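Local coordinates for exodeoxyribonuclease (Neisseria meningitidis, PDB 2JC5), which probably cleaves DNA at abasic sites as a metal-dependent AP endonuclease of the ExoA family, with a possible 3'-5' exonuclease activity on double-stranded DNA, at residues T203-R208 and D246-V251; L2-A7 and V145-W150; D190-L195 and V234-Y239. All blocks are in the same frame, centred on the assembly; numbering follows the deposited sequence. Where two conformers were deposited one is given.

Contact 1 (T203-R208 and D246-V251); sequences TWWSNR and DHAPLV
Trp204 packs against two residues at once, meeting Asp246 at the rim of its indole and His247 obliquely at its five-membered ring. Trp204 NE1 donates a hydrogen bond to Asp246 OD2 at 3.0 Å; the acceptor lies close to the indole plane, whereas the N-H arrives from above the carboxylate, and the two planes stand 72° apart. Trp204 CD1 comes over one face of the imidazole, toward its rim, 3.3 Å from His247 NE2, with the two rings inclined at 48°. Trp204 CB adds a CH-pi contact, 4.1 Å from the centroid of the His247 ring. The backbones are joined by a single bridge between Trp204 and His247: Ala248 N binds Thr203 O at 2.8 Å and Trp205 N binds Asp246 O at 3.2 Å. On its other side the short strand forms a classic beta bulge, Thr203 and Trp204 both facing Trp218. This tight part adjoins the predicted active site of the DNase I-like fold. His247, predicted to be the proton acceptor, hydrogen-bonds through ND1 to Asp221 OD2, an oxygen that also meets Thr203 OG1. Asp246 has been seen to bind magnesium or manganese in this protein, although no ion sits on it here. Between the two segments, contact is sparser at Trp205, whose ring brings only its edge to the second segment, with CZ3 3.9 Å from Ala248 CB; its NE1 is held by Asp215 instead. Beyond Trp205 the chain leaves the interface for solvent, the side chains of Ser206 and Asn207 starting away from 246-251.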
loop_
_atom_site.group_PDB
_atom_site.type_symbol
_atom_site.label_atom_id
_atom_site.label_comp_id
_atom_site.label_asym_id
_atom_site.label_seq_id
_atom_site.Cartn_x
_atom_site.Cartn_y
_atom_site.Cartn_z
ATOM N N THR A 203 9.621 -5.812 1.460
ATOM C CA THR A 203 9.252 -4.697 0.598
ATOM C C THR A 203 9.864 -3.367 1.018
ATOM O O THR A 203 9.694 -2.392 0.297
ATOM C CB THR A 203 7.714 -4.512 0.543
ATOM O OG1 THR A 203 7.206 -4.199 1.847
ATOM C CG2 THR A 203 7.033 -5.765 0.003
ATOM N N TRP A 204 10.585 -3.331 2.149
ATOM C CA TRP A 204 11.205 -2.099 2.637
ATOM C C TRP A 204 12.543 -2.366 3.296
ATOM O O TRP A 204 12.702 -3.354 4.014
ATOM C CB TRP A 204 10.284 -1.416 3.658
ATOM C CG TRP A 204 10.875 -0.159 4.225
ATOM C CD1 TRP A 204 10.950 1.061 3.628
ATOM C CD2 TRP A 204 11.468 -0.015 5.509
ATOM N NE1 TRP A 204 11.570 1.959 4.459
ATOM C CE2 TRP A 204 11.889 1.327 5.631
ATOM C CE3 TRP A 204 11.684 -0.890 6.573
ATOM C CZ2 TRP A 204 12.529 1.813 6.765
ATOM C CZ3 TRP A 204 12.328 -0.405 7.696
ATOM C CH2 TRP A 204 12.743 0.943 7.781
ATOM N N TRP A 205 13.495 -1.464 3.047
ATOM C CA TRP A 205 14.802 -1.454 3.699
ATOM C C TRP A 205 15.095 0.004 3.988
ATOM O O TRP A 205 14.728 0.862 3.185
ATOM C CB TRP A 205 15.886 -2.012 2.778
ATOM C CG TRP A 205 15.594 -3.373 2.228
ATOM C CD1 TRP A 205 16.143 -4.564 2.644
ATOM C CD2 TRP A 205 14.669 -3.711 1.173
ATOM N NE1 TRP A 205 15.627 -5.598 1.900
ATOM C CE2 TRP A 205 14.723 -5.106 0.999
ATOM C CE3 TRP A 205 13.822 -2.962 0.347
ATOM C CZ2 TRP A 205 13.947 -5.766 0.057
ATOM C CZ3 TRP A 205 13.062 -3.617 -0.582
ATOM C CH2 TRP A 205 13.135 -5.003 -0.731
ATOM N N SER A 206 15.769 0.308 5.099
ATOM C CA SER A 206 15.852 1.705 5.514
ATOM C C SER A 206 16.691 2.616 4.625
ATOM O O SER A 206 16.525 3.834 4.674
ATOM C CB SER A 206 16.307 1.831 6.958
ATOM O OG SER A 206 17.674 1.577 7.105
ATOM N N ASN A 207 17.603 2.064 3.838
ATOM C CA ASN A 207 18.344 2.859 2.870
ATOM C C ASN A 207 18.786 1.945 1.721
ATOM O O ASN A 207 18.607 0.709 1.785
ATOM C CB ASN A 207 19.520 3.569 3.573
ATOM C CG ASN A 207 20.502 2.589 4.183
ATOM O OD1 ASN A 207 21.064 1.756 3.468
ATOM N ND2 ASN A 207 20.708 2.668 5.509
ATOM N N ARG A 208 19.334 2.529 0.666
ATOM C CA ARG A 208 19.787 1.758 -0.495
ATOM C C ARG A 208 21.258 1.366 -0.368
ATOM O O ARG A 208 21.848 0.812 -1.316
ATOM C CB ARG A 208 19.538 2.548 -1.799
ATOM C CG ARG A 208 20.441 3.740 -2.033
ATOM C CD ARG A 208 20.039 4.485 -3.306
ATOM N NE ARG A 208 18.854 5.331 -3.107
ATOM C CZ ARG A 208 18.833 6.665 -3.161
ATOM N NH1 ARG A 208 19.932 7.368 -3.401
ATOM N NH2 ARG A 208 17.694 7.317 -2.958
ATOM N N ASP A 246 12.812 3.604 -1.130
ATOM C CA ASP A 246 13.240 2.674 -0.068
ATOM C C ASP A 246 12.353 1.437 0.013
ATOM O O ASP A 246 12.771 0.441 0.590
ATOM C CB ASP A 246 13.408 3.343 1.312
ATOM C CG ASP A 246 12.215 4.127 1.764
ATOM O OD1 ASP A 246 11.284 4.376 0.978
ATOM O OD2 ASP A 246 12.249 4.500 2.945
ATOM N N HIS A 247 11.168 1.492 -0.603
ATOM C CA HIS A 247 10.330 0.314 -0.777
ATOM C C HIS A 247 10.494 -0.227 -2.183
ATOM O O HIS A 247 10.926 0.497 -3.090
ATOM C CB HIS A 247 8.851 0.648 -0.631
ATOM C CG HIS A 247 8.459 1.176 0.712
ATOM N ND1 HIS A 247 7.671 0.468 1.603
ATOM C CD2 HIS A 247 8.759 2.343 1.325
ATOM C CE1 HIS A 247 7.484 1.194 2.691
ATOM N NE2 HIS A 247 8.130 2.338 2.550
ATOM N N ALA A 248 10.145 -1.503 -2.351
ATOM C CA ALA A 248 10.009 -2.122 -3.677
ATOM C C ALA A 248 8.530 -2.265 -4.046
ATOM O O ALA A 248 7.702 -2.562 -3.180
ATOM C CB ALA A 248 10.685 -3.499 -3.687
ATOM N N PRO A 249 8.181 -2.085 -5.335
ATOM C CA PRO A 249 6.795 -2.328 -5.751
ATOM C C PRO A 249 6.353 -3.761 -5.547
ATOM O O PRO A 249 7.109 -4.689 -5.823
ATOM C CB PRO A 249 6.808 -1.980 -7.242
ATOM C CG PRO A 249 7.929 -1.040 -7.378
ATOM C CD PRO A 249 8.986 -1.557 -6.439
ATOM N N LEU A 250 5.127 -3.917 -5.060
ATOM C CA LEU A 250 4.480 -5.203 -4.872
ATOM C C LEU A 250 3.463 -5.399 -5.981
ATOM O O LEU A 250 2.517 -4.635 -6.098
ATOM C CB LEU A 250 3.805 -5.247 -3.500
ATOM C CG LEU A 250 2.920 -6.448 -3.182
ATOM C CD1 LEU A 250 3.725 -7.766 -3.202
ATOM C CD2 LEU A 250 2.204 -6.216 -1.865
ATOM N N VAL A 251 3.704 -6.407 -6.827
ATOM C CA VAL A 251 2.903 -6.629 -8.016
ATOM C C VAL A 251 2.115 -7.912 -7.864
ATOM O O VAL A 251 2.692 -8.956 -7.567
ATOM C CB VAL A 251 3.822 -6.763 -9.245
ATOM C CG1 VAL A 251 2.985 -6.947 -10.538
ATOM C CG2 VAL A 251 4.804 -5.582 -9.343
#

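Contact 2 (L2-A7 and V145-W150); sequences LKIISA and VVCGDW
Ile4 and Ser6 point toward Val145 and Cys147 across a wholly buried interface without a hydrogen bond. The apolar contacts lie toward the start of both segments. Ile4 divides its two branches between two partners: CD1 reaches Val145 CG2 at 3.9 Å, the side chains sliding past each other in opposite directions, while CG2, anti to the backbone N, lies 3.7 Å from Cys147 SG. The sulphur, set beside its own backbone N, thus settles against a methyl, and Ser6 CB lies 4.0 Å from the same sulphur.

The polar approach yields no bond between the segments. Ser6 OG packs 3.5 Å from Cys147 CB and comes within 3.2 Å of Gly148 N, but the angle there is too poor for a hydrogen bond, and the hydroxyl has a weak bond with Gln35 NE2 instead. Gly148 holds backbone angles (phi 157°, psi -162°) at which a side chain would press on the preceding carbonyl oxygen, and the chain turns a corner there before Asp149, a predicted catalytic residue.

Strands 2-8 and 143-147 belong to the two separate sheets of the DNase I-like sandwich, their local axes 8.3 Å apart and inclined at 30°. Strand 2-8 is flanked within its sheet by 31-35 and 250-254, and strand 143-147 by 103-109 and 217-225; Gln223 of the last bonds to Ile4 O.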
loop_
_atom_site.group_PDB
_atom_site.type_symbol
_atom_site.label_atom_id
_atom_site.label_comp_id
_atom_site.label_asym_id
_atom_site.label_seq_id
_atom_site.Cartn_x
_atom_site.Cartn_y
_atom_site.Cartn_z
ATOM N N LEU A 2 -5.452 -8.977 -14.756
ATOM C CA LEU A 2 -5.464 -7.662 -14.103
ATOM C C LEU A 2 -4.231 -7.565 -13.215
ATOM O O LEU A 2 -4.087 -8.348 -12.276
ATOM C CB LEU A 2 -6.693 -7.508 -13.221
ATOM C CG LEU A 2 -6.798 -6.259 -12.334
ATOM C CD1 LEU A 2 -7.067 -5.089 -13.232
ATOM C CD2 LEU A 2 -7.876 -6.425 -11.256
ATOM N N LYS A 3 -3.351 -6.611 -13.506
ATOM C CA LYS A 3 -2.116 -6.452 -12.758
ATOM C C LYS A 3 -2.237 -5.189 -11.919
ATOM O O LYS A 3 -2.454 -4.096 -12.444
ATOM C CB LYS A 3 -0.937 -6.372 -13.735
ATOM C CG LYS A 3 0.414 -6.231 -13.096
ATOM C CD LYS A 3 1.546 -6.119 -14.109
ATOM C CE LYS A 3 1.734 -7.402 -14.862
ATOM N NZ LYS A 3 3.173 -7.739 -14.945
ATOM N N ILE A 4 -2.135 -5.365 -10.600
ATOM C CA ILE A 4 -2.219 -4.265 -9.653
ATOM C C ILE A 4 -0.882 -4.127 -8.941
ATOM O O ILE A 4 -0.353 -5.117 -8.458
ATOM C CB ILE A 4 -3.321 -4.459 -8.601
ATOM C CG1 ILE A 4 -4.692 -4.611 -9.267
ATOM C CG2 ILE A 4 -3.322 -3.270 -7.657
ATOM C CD1 ILE A 4 -5.857 -4.882 -8.332
ATOM N N ILE A 5 -0.325 -2.913 -8.927
ATOM C CA ILE A 5 0.969 -2.643 -8.306
ATOM C C ILE A 5 0.757 -1.698 -7.154
ATOM O O ILE A 5 0.046 -0.704 -7.316
ATOM C CB ILE A 5 1.971 -2.046 -9.307
ATOM C CG1 ILE A 5 2.179 -3.054 -10.453
ATOM C CG2 ILE A 5 3.283 -1.672 -8.609
ATOM C CD1 ILE A 5 3.306 -2.705 -11.420
ATOM N N SER A 6 1.358 -2.016 -6.003
ATOM C CA SER A 6 1.357 -1.126 -4.850
ATOM C C SER A 6 2.791 -0.667 -4.622
ATOM O O SER A 6 3.682 -1.492 -4.512
ATOM C CB SER A 6 0.831 -1.844 -3.615
ATOM O OG SER A 6 0.661 -0.946 -2.527
ATOM N N ALA A 7 3.003 0.640 -4.548
ATOM C CA ALA A 7 4.349 1.165 -4.361
ATOM C C ALA A 7 4.343 2.395 -3.481
ATOM O O ALA A 7 3.729 3.415 -3.812
ATOM C CB ALA A 7 5.002 1.476 -5.712
ATOM N N VAL A 145 -9.425 -4.806 -3.264
ATOM C CA VAL A 145 -8.004 -4.903 -2.958
ATOM C C VAL A 145 -7.613 -3.646 -2.198
ATOM O O VAL A 145 -7.735 -2.549 -2.739
ATOM C CB VAL A 145 -7.140 -5.037 -4.220
ATOM C CG1 VAL A 145 -5.647 -5.220 -3.849
ATOM C CG2 VAL A 145 -7.626 -6.221 -5.065
ATOM N N VAL A 146 -7.129 -3.821 -0.960
ATOM C CA VAL A 146 -6.579 -2.711 -0.183
ATOM C C VAL A 146 -5.056 -2.792 -0.294
ATOM O O VAL A 146 -4.423 -3.650 0.339
ATOM C CB VAL A 146 -7.039 -2.741 1.295
ATOM C CG1 VAL A 146 -6.547 -1.494 2.030
ATOM C CG2 VAL A 146 -8.569 -2.833 1.381
ATOM N N CYS A 147 -4.499 -1.939 -1.152
ATOM C CA CYS A 147 -3.076 -1.843 -1.383
ATOM C C CYS A 147 -2.468 -0.820 -0.462
ATOM O O CYS A 147 -3.030 0.254 -0.270
ATOM C CB CYS A 147 -2.782 -1.338 -2.784
ATOM S SG CYS A 147 -3.138 -2.434 -4.100
ATOM N N GLY A 148 -1.271 -1.096 0.037
ATOM C CA GLY A 148 -0.467 -0.001 0.501
ATOM C C GLY A 148 0.584 -0.366 1.497
ATOM O O GLY A 148 0.977 -1.523 1.618
ATOM N N ASP A 149 1.040 0.671 2.183
ATOM C CA ASP A 149 2.081 0.566 3.176
ATOM C C ASP A 149 1.379 0.594 4.517
ATOM O O ASP A 149 0.830 1.620 4.916
ATOM C CB ASP A 149 3.035 1.735 3.024
ATOM C CG ASP A 149 4.120 1.778 4.073
ATOM O OD1 ASP A 149 4.165 0.911 4.971
ATOM O OD2 ASP A 149 4.965 2.709 3.997
ATOM N N TRP A 150 1.322 -0.573 5.147
ATOM C CA TRP A 150 0.599 -0.762 6.396
ATOM C C TRP A 150 1.503 -0.553 7.595
ATOM O O TRP A 150 1.015 -0.537 8.722
ATOM C CB TRP A 150 -0.042 -2.152 6.452
ATOM C CG TRP A 150 -1.144 -2.367 5.443
ATOM C CD1 TRP A 150 -1.045 -2.284 4.084
ATOM C CD2 TRP A 150 -2.501 -2.718 5.719
ATOM N NE1 TRP A 150 -2.261 -2.550 3.499
ATOM C CE2 TRP A 150 -3.167 -2.844 4.482
ATOM C CE3 TRP A 150 -3.221 -2.962 6.893
ATOM C CZ2 TRP A 150 -4.512 -3.171 4.394
ATOM C CZ3 TRP A 150 -4.553 -3.312 6.791
ATOM C CH2 TRP A 150 -5.178 -3.398 5.560
#

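Contact 3 (D190-L195 and V234-Y239); sequences DMWRTL and VSAHVY
Val199 O accepts hydrogen bonds from Trp192 NE1 and Arg193 NH1; the bond from NE1 anchors the indole, whose opposite, benzenoid part leans on strand 234-238. Trp192 CG lies anti to the backbone N (chi1 179°), and the six-membered ring beyond it meets three successive residues of the strand. CE3 touches Ala236 CB at 3.8 Å, CZ3 meets His237 CA at the ring edge at 3.7 Å, and Val238 CG2 rides over one face, 4.3 Å from the ring centroid and 21° off its normal. One turn further along the helix, Leu195 CD1 rests on Ala236 CB at 3.7 Å, so that this methyl touches both helix residues. Helix 191-195 crosses strand 234-238, at one edge of the six-stranded sheet, their axes 8.9 Å apart at a signed angle of -116°. Tyr196, just beyond the helix segment, meets the Trp192 ring edge-to-face, and its OH accepts a hydrogen bond from Ala236 N. Ser235 N, by contrast, is buried with no partner in the model. Since no hydrogen bond spans the two segments, their direct cohesion is one of van der Waals and CH-pi contacts, with the indole helped into place by the bond from NE1 to Val199 O.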
loop_
_atom_site.group_PDB
_atom_site.type_symbol
_atom_site.label_atom_id
_atom_site.label_comp_id
_atom_site.label_asym_id
_atom_site.label_seq_id
_atom_site.Cartn_x
_atom_site.Cartn_y
_atom_site.Cartn_z
ATOM N N ASP A 190 -4.063 -11.871 3.050
ATOM C CA ASP A 190 -2.762 -11.260 2.825
ATOM C C ASP A 190 -2.225 -11.955 1.582
ATOM O O ASP A 190 -1.775 -13.100 1.633
ATOM C CB ASP A 190 -1.914 -11.497 4.088
ATOM C CG ASP A 190 -0.491 -11.072 3.944
ATOM O OD1 ASP A 190 -0.071 -10.720 2.818
ATOM O OD2 ASP A 190 0.206 -11.094 4.996
ATOM N N MET A 191 -2.299 -11.277 0.449
ATOM C CA MET A 191 -2.166 -11.979 -0.822
ATOM C C MET A 191 -0.792 -12.613 -0.994
ATOM O O MET A 191 -0.681 -13.754 -1.464
ATOM C CB MET A 191 -2.478 -11.060 -1.998
ATOM C CG MET A 191 -3.031 -11.791 -3.199
ATOM S SD MET A 191 -4.601 -12.673 -2.917
ATOM C CE MET A 191 -4.114 -14.407 -2.790
ATOM N N TRP A 192 0.256 -11.881 -0.619
ATOM C CA TRP A 192 1.605 -12.399 -0.749
ATOM C C TRP A 192 1.794 -13.674 0.075
ATOM O O TRP A 192 2.316 -14.690 -0.405
ATOM C CB TRP A 192 2.656 -11.373 -0.299
ATOM C CG TRP A 192 4.027 -11.939 -0.410
ATOM C CD1 TRP A 192 4.741 -12.575 0.556
ATOM C CD2 TRP A 192 4.810 -12.016 -1.611
ATOM N NE1 TRP A 192 5.950 -13.017 0.037
ATOM C CE2 TRP A 192 6.016 -12.681 -1.288
ATOM C CE3 TRP A 192 4.617 -11.571 -2.925
ATOM C CZ2 TRP A 192 7.015 -12.896 -2.216
ATOM C CZ3 TRP A 192 5.620 -11.788 -3.845
ATOM C CH2 TRP A 192 6.801 -12.462 -3.491
ATOM N N ARG A 193 1.388 -13.617 1.336
ATOM C CA ARG A 193 1.654 -14.726 2.254
ATOM C C ARG A 193 0.827 -15.932 1.870
ATOM O O ARG A 193 1.261 -17.069 2.063
ATOM C CB ARG A 193 1.356 -14.299 3.685
ATOM C CG ARG A 193 1.631 -15.323 4.740
ATOM C CD ARG A 193 3.022 -15.864 4.726
ATOM N NE ARG A 193 4.042 -14.834 4.883
ATOM C CZ ARG A 193 5.084 -14.638 4.079
ATOM N NH1 ARG A 193 5.293 -15.372 2.992
ATOM N NH2 ARG A 193 5.943 -13.660 4.368
ATOM N N THR A 194 -0.353 -15.695 1.303
ATOM C CA THR A 194 -1.200 -16.785 0.856
ATOM C C THR A 194 -0.635 -17.444 -0.387
ATOM O O THR A 194 -0.619 -18.683 -0.491
ATOM C CB THR A 194 -2.649 -16.301 0.674
ATOM O OG1 THR A 194 -3.190 -16.043 1.973
ATOM C CG2 THR A 194 -3.514 -17.349 -0.003
ATOM N N LEU A 195 -0.175 -16.639 -1.337
ATOM C CA LEU A 195 0.435 -17.177 -2.559
ATOM C C LEU A 195 1.729 -17.948 -2.284
ATOM O O LEU A 195 1.972 -18.981 -2.911
ATOM C CB LEU A 195 0.743 -16.064 -3.575
ATOM C CG LEU A 195 -0.456 -15.493 -4.324
ATOM C CD1 LEU A 195 -0.105 -14.224 -5.057
ATOM C CD2 LEU A 195 -1.023 -16.543 -5.296
ATOM N N VAL A 234 -3.119 -15.225 -9.391
ATOM C CA VAL A 234 -2.299 -16.246 -10.056
ATOM C C VAL A 234 -0.791 -16.155 -9.784
ATOM O O VAL A 234 -0.077 -17.155 -9.839
ATOM C CB VAL A 234 -2.561 -16.298 -11.576
ATOM C CG1 VAL A 234 -3.991 -16.751 -11.850
ATOM C CG2 VAL A 234 -2.278 -14.973 -12.239
ATOM N N SER A 235 -0.301 -14.964 -9.474
ATOM C CA SER A 235 1.101 -14.784 -9.178
ATOM C C SER A 235 1.359 -13.424 -8.577
ATOM O O SER A 235 0.525 -12.531 -8.633
ATOM C CB SER A 235 1.942 -14.959 -10.435
ATOM O OG SER A 235 1.763 -13.856 -11.270
ATOM N N ALA A 236 2.537 -13.276 -8.000
ATOM C CA ALA A 236 2.965 -11.985 -7.472
ATOM C C ALA A 236 4.480 -11.935 -7.476
ATOM O O ALA A 236 5.158 -12.978 -7.533
ATOM C CB ALA A 236 2.414 -11.758 -6.072
ATOM N N HIS A 237 5.014 -10.722 -7.427
ATOM C CA HIS A 237 6.439 -10.524 -7.221
ATOM C C HIS A 237 6.715 -9.187 -6.573
ATOM O O HIS A 237 5.894 -8.274 -6.638
ATOM C CB HIS A 237 7.242 -10.683 -8.521
ATOM C CG HIS A 237 6.989 -9.626 -9.557
ATOM N ND1 HIS A 237 5.980 -9.729 -10.493
ATOM C CD2 HIS A 237 7.646 -8.472 -9.838
ATOM C CE1 HIS A 237 6.020 -8.673 -11.293
ATOM N NE2 HIS A 237 7.012 -7.890 -10.909
ATOM N N VAL A 238 7.862 -9.119 -5.905
ATOM C CA VAL A 238 8.408 -7.859 -5.414
ATOM C C VAL A 238 9.436 -7.407 -6.433
ATOM O O VAL A 238 10.439 -8.084 -6.648
ATOM C CB VAL A 238 9.013 -8.022 -4.013
ATOM C CG1 VAL A 238 9.610 -6.708 -3.518
ATOM C CG2 VAL A 238 7.943 -8.534 -3.030
ATOM N N TYR A 239 9.187 -6.265 -7.058
ATOM C CA TYR A 239 10.019 -5.833 -8.168
ATOM C C TYR A 239 11.290 -5.152 -7.669
ATOM O O TYR A 239 11.229 -4.135 -6.959
ATOM C CB TYR A 239 9.260 -4.873 -9.091
ATOM C CG TYR A 239 10.093 -4.412 -10.268
ATOM C CD1 TYR A 239 10.355 -5.260 -11.339
ATOM C CD2 TYR A 239 10.632 -3.145 -10.296
ATOM C CE1 TYR A 239 11.108 -4.844 -12.405
ATOM C CE2 TYR A 239 11.389 -2.710 -11.377
ATOM C CZ TYR A 239 11.622 -3.563 -12.425
ATOM O OH TYR A 239 12.375 -3.177 -13.506
#

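In the fold
Contacts 1 and 2 have centres 13 Å apart and are joined through one sheet, where Leu250 O and Ser6 N lie 2.9 Å apart in a probable hydrogen bond. They also meet at the predicted catalytic centre: His247 CE1 of contact 1 packs 3.2 Å from Asp149 OD2 of contact 2. Contact 3 borders the other side of strand 250-254, with Val251 N 2.9 Å from His237 O in a probable hydrogen bond, and its segments alternate along the chain with those of contact 1. Contacts 2 and 3 do not touch, their nearest atoms being about 5 Å apart. Trp204 brings contact 1 to within about 4 Å of the bound bicine, whereas the side chain of Val238 in contact 3 stays about 8 Å from that of His247.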